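Side-chain contact in aminotransferase (Paracoccus denitrificans, PDB 4GRX), which probably transfers amino groups between amines and carbonyl compounds, as a pyridoxal-phosphate-dependent class III omega-aminotransferase: residues A416-D421 with L457-A462. Sequence-based numbering, arbitrary orientation.
Sequences ANTCTD and LDKVFA
A chi1 of -58° turns the two branches of Thr418 to different tasks: CG2, anti to the backbone N, approaches Lys459, while OG1, beside that N, faces Val460. On Val460 the chi1 of 178° places CG1 anti to the backbone N and leaves CG2 as the methyl that meets the threonine. The pair joins two helices of the C-terminal part of this class III aminotransferase, a fold type I PLP-dependent enzyme: helix 411-421 and the last long helix, 443-463. It illustrates how a single threonine can carry most of a small interhelical contact, for Thr418 touches both partners and lies at the point of nearest backbone approach, its CA 7.6 Å from that of Val460. Thr418 and Val460 run past each other in opposite directions, with Val460 CG2 4.0 Å from Thr418 CB. The hydroxyl of Thr418 is hydrogen-bonded back to the carbonyl of Arg414, one turn earlier in its own helix; across the contact it meets a methyl by van der Waals packing. Ala456 adds to the face against Thr418, and Ile415 to that against Val460. On the more exposed side, the CD methylene of Lys459 crosses Thr418 CG2 at an angle, 4.0 Å away; deeper in, Val460 CG2 lies 3.5 Å from Thr418 OG1.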
# COMPACT_ATOMS: atom_id res chain seq x y z
N ALA A 416 -5.05 24.74 -14.18
CA ALA A 416 -3.82 24.00 -13.86
C ALA A 416 -2.68 24.40 -14.78
O ALA A 416 -1.66 24.94 -14.32
CB ALA A 416 -4.07 22.50 -13.93
N ASN A 417 -2.86 24.16 -16.09
CA ASN A 417 -1.89 24.55 -17.12
C ASN A 417 -1.41 26.03 -17.08
O ASN A 417 -0.21 26.31 -17.04
CB ASN A 417 -2.43 24.16 -18.51
CG ASN A 417 -2.61 22.65 -18.66
OD1 ASN A 417 -1.83 21.87 -18.14
ND2 ASN A 417 -3.65 22.24 -19.39
N THR A 418 -2.35 26.97 -17.05
CA THR A 418 -1.99 28.38 -16.98
C THR A 418 -1.20 28.71 -15.71
O THR A 418 -0.25 29.45 -15.77
CB THR A 418 -3.22 29.29 -17.11
OG1 THR A 418 -3.87 29.00 -18.35
CG2 THR A 418 -2.82 30.75 -17.10
N CYS A 419 -1.60 28.14 -14.58
CA CYS A 419 -0.88 28.33 -13.31
C CYS A 419 0.57 27.84 -13.41
O CYS A 419 1.50 28.57 -13.06
CB CYS A 419 -1.58 27.58 -12.17
SG CYS A 419 -2.86 28.56 -11.35
N THR A 420 0.73 26.61 -13.88
CA THR A 420 2.04 26.05 -14.13
C THR A 420 2.87 27.00 -15.00
O THR A 420 4.03 27.23 -14.71
CB THR A 420 1.93 24.63 -14.72
OG1 THR A 420 1.36 23.77 -13.73
CG2 THR A 420 3.29 24.05 -15.12
N ASP A 421 2.28 27.58 -16.04
CA ASP A 421 3.04 28.44 -16.96
C ASP A 421 3.52 29.70 -16.31
O ASP A 421 4.49 30.29 -16.78
CB ASP A 421 2.24 28.80 -18.21
CG ASP A 421 2.08 27.64 -19.14
OD1 ASP A 421 2.96 26.74 -19.12
OD2 ASP A 421 1.09 27.61 -19.89
N LEU A 457 -6.55 33.11 -13.37
CA LEU A 457 -8.01 33.24 -13.47
C LEU A 457 -8.45 34.29 -14.51
O LEU A 457 -9.37 34.04 -15.29
CB LEU A 457 -8.66 33.49 -12.10
CG LEU A 457 -8.50 32.44 -11.00
CD1 LEU A 457 -9.08 32.94 -9.68
CD2 LEU A 457 -9.11 31.09 -11.38
N ASP A 458 -7.78 35.44 -14.54
CA ASP A 458 -8.12 36.49 -15.50
C ASP A 458 -7.99 35.95 -16.91
O ASP A 458 -8.90 36.11 -17.73
CB ASP A 458 -7.20 37.70 -15.35
CG ASP A 458 -7.45 38.51 -14.09
OD1 ASP A 458 -8.28 38.12 -13.23
OD2 ASP A 458 -6.78 39.55 -13.94
N LYS A 459 -6.86 35.31 -17.16
CA LYS A 459 -6.52 34.79 -18.48
C LYS A 459 -7.54 33.74 -18.93
O LYS A 459 -8.12 33.88 -20.01
CB LYS A 459 -5.11 34.20 -18.45
CG LYS A 459 -4.39 34.20 -19.78
CD LYS A 459 -2.90 33.97 -19.54
CE LYS A 459 -2.05 34.56 -20.65
NZ LYS A 459 -2.43 34.00 -21.98
N VAL A 460 -7.79 32.73 -18.10
CA VAL A 460 -8.69 31.63 -18.45
C VAL A 460 -10.16 32.07 -18.61
O VAL A 460 -10.80 31.75 -19.62
CB VAL A 460 -8.58 30.46 -17.46
CG1 VAL A 460 -9.56 29.34 -17.82
CG2 VAL A 460 -7.16 29.92 -17.41
N PHE A 461 -10.69 32.82 -17.64
CA PHE A 461 -12.08 33.28 -17.74
C PHE A 461 -12.33 34.18 -18.94
O PHE A 461 -13.47 34.28 -19.43
CB PHE A 461 -12.60 33.91 -16.43
CG PHE A 461 -12.67 32.94 -15.27
CD1 PHE A 461 -13.01 31.60 -15.47
CD2 PHE A 461 -12.42 33.36 -13.96
CE1 PHE A 461 -13.07 30.70 -14.41
CE2 PHE A 461 -12.49 32.47 -12.89
CZ PHE A 461 -12.82 31.14 -13.12
N ALA A 462 -11.29 34.85 -19.43
CA ALA A 462 -11.45 35.70 -20.61
C ALA A 462 -11.37 34.89 -21.89
O ALA A 462 -11.98 35.26 -22.89
CB ALA A 462 -10.41 36.82 -20.61